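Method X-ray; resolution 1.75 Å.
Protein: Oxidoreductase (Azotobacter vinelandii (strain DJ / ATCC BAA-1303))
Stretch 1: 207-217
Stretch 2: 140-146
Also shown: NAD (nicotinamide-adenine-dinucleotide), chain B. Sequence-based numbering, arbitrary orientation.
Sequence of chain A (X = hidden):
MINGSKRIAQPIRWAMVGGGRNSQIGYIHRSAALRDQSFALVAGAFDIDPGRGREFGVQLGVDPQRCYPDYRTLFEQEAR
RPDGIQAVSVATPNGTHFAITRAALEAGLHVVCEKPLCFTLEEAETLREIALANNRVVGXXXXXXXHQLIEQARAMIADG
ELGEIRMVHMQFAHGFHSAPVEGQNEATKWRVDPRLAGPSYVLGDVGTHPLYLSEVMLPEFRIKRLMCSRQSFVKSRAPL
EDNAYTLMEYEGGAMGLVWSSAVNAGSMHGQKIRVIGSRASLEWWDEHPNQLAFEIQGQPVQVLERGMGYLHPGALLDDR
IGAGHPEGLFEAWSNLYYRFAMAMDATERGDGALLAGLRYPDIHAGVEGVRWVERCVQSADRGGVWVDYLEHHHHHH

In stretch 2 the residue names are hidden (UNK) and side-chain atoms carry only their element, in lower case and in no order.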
# COMPACT_ATOMS: atom_id res chain seq x y z
N GLY A 207 -4.83 21.55 11.89
CA GLY A 207 -4.19 20.95 13.08
C GLY A 207 -5.19 20.48 14.12
O GLY A 207 -4.96 19.43 14.76
N THR A 208 -6.29 21.22 14.29
CA THR A 208 -7.29 20.95 15.36
C THR A 208 -8.08 19.67 15.05
O THR A 208 -8.67 19.11 15.99
CB THR A 208 -8.23 22.13 15.57
OG1 THR A 208 -8.72 22.56 14.30
CG2 THR A 208 -7.57 23.28 16.29
N HIS A 209 -8.09 19.20 13.81
CA HIS A 209 -8.84 17.97 13.45
C HIS A 209 -8.22 16.74 14.12
O HIS A 209 -8.90 16.05 14.87
CB HIS A 209 -8.99 17.83 11.94
CG HIS A 209 -10.14 18.58 11.38
ND1 HIS A 209 -11.44 18.37 11.80
CD2 HIS A 209 -10.20 19.53 10.42
CE1 HIS A 209 -12.25 19.14 11.11
NE2 HIS A 209 -11.52 19.88 10.25
N PRO A 210 -6.94 16.37 13.83
CA PRO A 210 -6.35 15.20 14.48
C PRO A 210 -6.15 15.42 15.99
O PRO A 210 -6.17 14.45 16.72
CB PRO A 210 -5.04 14.98 13.72
CG PRO A 210 -4.71 16.34 13.11
CD PRO A 210 -6.06 16.96 12.81
N LEU A 211 -6.00 16.67 16.43
CA LEU A 211 -5.97 16.99 17.89
C LEU A 211 -7.27 16.49 18.52
O LEU A 211 -7.22 15.76 19.53
CB LEU A 211 -5.80 18.49 18.12
CG LEU A 211 -5.72 18.87 19.60
CD1 LEU A 211 -4.32 18.61 20.14
CD2 LEU A 211 -6.12 20.32 19.81
N TYR A 212 -8.41 16.82 17.93
CA TYR A 212 -9.72 16.37 18.46
C TYR A 212 -9.79 14.83 18.43
O TYR A 212 -10.24 14.23 19.41
CB TYR A 212 -10.92 16.99 17.75
CG TYR A 212 -12.19 16.47 18.38
CD1 TYR A 212 -12.49 16.81 19.70
CD2 TYR A 212 -13.03 15.59 17.72
CE1 TYR A 212 -13.62 16.30 20.32
CE2 TYR A 212 -14.15 15.07 18.34
CZ TYR A 212 -14.45 15.43 19.64
OH TYR A 212 -15.57 14.95 20.27
N LEU A 213 -9.32 14.18 17.36
CA LEU A 213 -9.29 12.70 17.33
C LEU A 213 -8.50 12.19 18.55
O LEU A 213 -8.96 11.23 19.16
CB LEU A 213 -8.69 12.20 16.02
CG LEU A 213 -9.47 12.57 14.76
CD1 LEU A 213 -8.81 11.98 13.54
CD2 LEU A 213 -10.93 12.12 14.85
N SER A 214 -7.38 12.81 18.91
CA SER A 214 -6.58 12.34 20.07
C SER A 214 -7.39 12.52 21.36
O SER A 214 -7.25 11.68 22.26
CB SER A 214 -5.24 13.02 20.17
OG SER A 214 -5.38 14.34 20.68
N GLU A 215 -8.22 13.56 21.45
CA GLU A 215 -9.05 13.82 22.66
C GLU A 215 -10.16 12.77 22.77
O GLU A 215 -10.49 12.36 23.89
CB GLU A 215 -9.61 15.24 22.63
CG GLU A 215 -8.52 16.28 22.73
CD GLU A 215 -8.99 17.72 22.76
OE1 GLU A 215 -10.22 17.95 22.89
OE2 GLU A 215 -8.12 18.62 22.67
N VAL A 216 -10.71 12.31 21.65
CA VAL A 216 -11.70 11.20 21.66
C VAL A 216 -11.00 9.92 22.14
O VAL A 216 -11.58 9.19 22.95
CB VAL A 216 -12.38 10.99 20.29
CG1 VAL A 216 -13.33 9.80 20.31
CG2 VAL A 216 -13.10 12.25 19.84
N MET A 217 -9.80 9.64 21.62
CA MET A 217 -9.09 8.36 21.88
C MET A 217 -8.50 8.32 23.29
O MET A 217 -8.43 7.22 23.87
CB MET A 217 -7.97 8.15 20.86
CG MET A 217 -8.46 7.94 19.46
SD MET A 217 -7.09 7.56 18.34
CE MET A 217 -7.96 7.47 16.78
N UNK A 140 -20.03 20.78 17.32
CA UNK A 140 -18.91 21.35 16.53
C UNK A 140 -18.49 20.29 15.50
O UNK A 140 -18.36 19.11 15.87
c UNK A 140 -17.75 21.80 17.43
c UNK A 140 -16.60 22.37 16.63
c UNK A 140 -18.23 22.82 18.45
N UNK A 141 -18.33 20.68 14.24
CA UNK A 141 -18.20 19.71 13.12
C UNK A 141 -16.74 19.25 12.99
O UNK A 141 -16.14 19.41 11.90
c UNK A 141 -18.86 20.24 11.84
c UNK A 141 -20.35 20.00 11.81
o UNK A 141 -18.65 21.63 11.73
N UNK A 142 -16.23 18.60 14.04
CA UNK A 142 -15.02 17.74 13.96
C UNK A 142 -15.45 16.42 13.30
O UNK A 142 -15.58 15.39 13.98
c UNK A 142 -11.94 20.40 15.82
c UNK A 142 -13.72 18.76 15.91
c UNK A 142 -13.50 20.43 17.63
c UNK A 142 -12.39 20.96 17.01
c UNK A 142 -12.60 19.30 15.29
c UNK A 142 -14.15 19.34 17.09
c UNK A 142 -14.41 17.54 15.35
o UNK A 142 -11.73 22.04 17.53
N UNK A 143 -15.73 16.50 12.01
CA UNK A 143 -16.50 15.50 11.25
C UNK A 143 -15.80 14.16 11.22
O UNK A 143 -16.50 13.14 11.19
N UNK A 144 -14.47 14.15 11.23
CA UNK A 144 -13.69 12.89 11.10
C UNK A 144 -13.97 11.98 12.30
O UNK A 144 -13.82 10.76 12.19
c UNK A 144 -11.93 13.57 8.47
c UNK A 144 -11.76 15.45 9.92
c UNK A 144 -11.72 14.38 7.37
o UNK A 144 -11.35 16.54 6.46
c UNK A 144 -11.92 14.08 9.76
c UNK A 144 -11.54 15.74 7.55
c UNK A 144 -12.20 13.19 10.95
c UNK A 144 -11.55 16.28 8.83
N UNK A 145 -14.41 12.57 13.41
CA UNK A 145 -14.67 11.83 14.67
C UNK A 145 -15.92 10.95 14.52
O UNK A 145 -16.15 10.09 15.40
c UNK A 145 -14.81 12.81 15.80
N UNK A 146 -16.70 11.14 13.45
CA UNK A 146 -17.86 10.31 13.12
C UNK A 146 -17.50 8.94 12.56
O UNK A 146 -18.40 8.08 12.47
PA NAD B . -16.60 29.47 1.95
O1A NAD B . -15.97 30.83 1.80
O2A NAD B . -16.39 28.42 0.91
O5B NAD B . -18.17 29.66 2.19
C5B NAD B . -18.72 30.78 2.96
C4B NAD B . -20.21 30.81 2.73
O4B NAD B . -20.85 31.64 3.74
C3B NAD B . -20.65 31.40 1.39
O3B NAD B . -21.83 30.75 0.94
C2B NAD B . -20.90 32.87 1.75
O2B NAD B . -21.74 33.56 0.86
C1B NAD B . -21.58 32.67 3.10
N9A NAD B . -21.55 33.83 3.98
C8A NAD B . -20.45 34.61 4.27
N7A NAD B . -20.70 35.54 5.16
C5A NAD B . -22.04 35.35 5.49
C6A NAD B . -22.88 36.03 6.39
N6A NAD B . -22.49 37.04 7.17
N1A NAD B . -24.16 35.58 6.49
C2A NAD B . -24.55 34.56 5.71
N3A NAD B . -23.83 33.84 4.84
C4A NAD B . -22.57 34.30 4.77
O3 NAD B . -16.12 28.82 3.35
PN NAD B . -16.02 27.26 3.78
O1N NAD B . -14.71 26.69 3.30
O2N NAD B . -17.29 26.57 3.38
O5D NAD B . -15.93 27.36 5.37
C5D NAD B . -16.98 27.94 6.15
C4D NAD B . -16.72 27.52 7.58
O4D NAD B . -16.67 26.07 7.63
C3D NAD B . -15.39 28.01 8.14
O3D NAD B . -15.53 28.30 9.52
C2D NAD B . -14.45 26.82 7.91
O2D NAD B . -13.36 26.77 8.82
C1D NAD B . -15.42 25.66 8.17
N1N NAD B . -15.03 24.37 7.51
C2N NAD B . -14.98 23.22 8.27
C3N NAD B . -14.58 22.01 7.70
C7N NAD B . -14.71 20.77 8.56
O7N NAD B . -15.38 20.82 9.59
N7N NAD B . -14.10 19.66 8.14
C4N NAD B . -14.10 22.00 6.39
C5N NAD B . -14.14 23.18 5.64
C6N NAD B . -14.75 24.30 6.18
O HOH W 1 -9.40 20.49 18.38

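Position 140 has three side-chain carbons. One carbon is bonded to CA and carries the other two, so the chain branches at once. None of these atoms comes within reach of stretch 1. This is Val 140.

Position 141 also branches at its first carbon, but the two arms are one oxygen and one carbon. The CA-to-CB bond points away from stretch 1. The backbone O does approach it, 4.0 Å from His 209 CE1 and near the plane of the imidazole ring. The same O lies 2.8 Å from O7N of NAD. The residue is Thr 141, and its hydroxyl is hydrogen-bonded elsewhere in the structure.

Position 142 has one carbon followed by a ring of six carbons that bears one oxygen. The ring lies nearly parallel to that of Tyr 212, with planes at 15° and centroids 4.7 Å apart, but the two are slid so that they barely overlap. The slide brings CB of Tyr 212 over the ring face, 3.8 Å from the centroid, in a CH-pi contact. A phenol ring makes this Tyr 142. Its OH and the O of Thr 208 share a water: the bond between Tyr 142 OH and the water is weak, while the water donates to Thr 208 O at 2.9 Å.

Position 143 has no side-chain atoms. It is Gly 143, and it starts the 3-10 segment.

Position 144 again has one carbon and a six-carbon ring bearing an oxygen. The ring turns its edge to the face of His 209, with planes at 87° and centroids 4.8 Å apart. This is Tyr 144. Its CD2 is 3.5 Å from His 209 ND1.

Position 145 has a single side-chain carbon, directed toward the helix. This carbon lies 3.5 Å from Tyr 212 CE2, near the plane of that ring. It is Ala 145. Its CB is also 4.1 Å from Leu 213 CD2.

Position 146 has no side-chain atoms and no contact with stretch 1. It is Gly 146. Its N donates to the Gly 143 O at 3.0 Å.

The contact works by packing, with no direct hydrogen bond between the stretches. His 209, Tyr 212 and Leu 213 supply most of the helix surface. Tyr 142 lies against Tyr 212, while Tyr 144 presents its edge to His 209. Leu 213 CD2 reaches the short side chain of Ala 145. The arrangement also borders the cofactor: His 209 NE2 is 3.3 Å from N7N of NAD.

Stretch 2 140-146: VTYGYAG
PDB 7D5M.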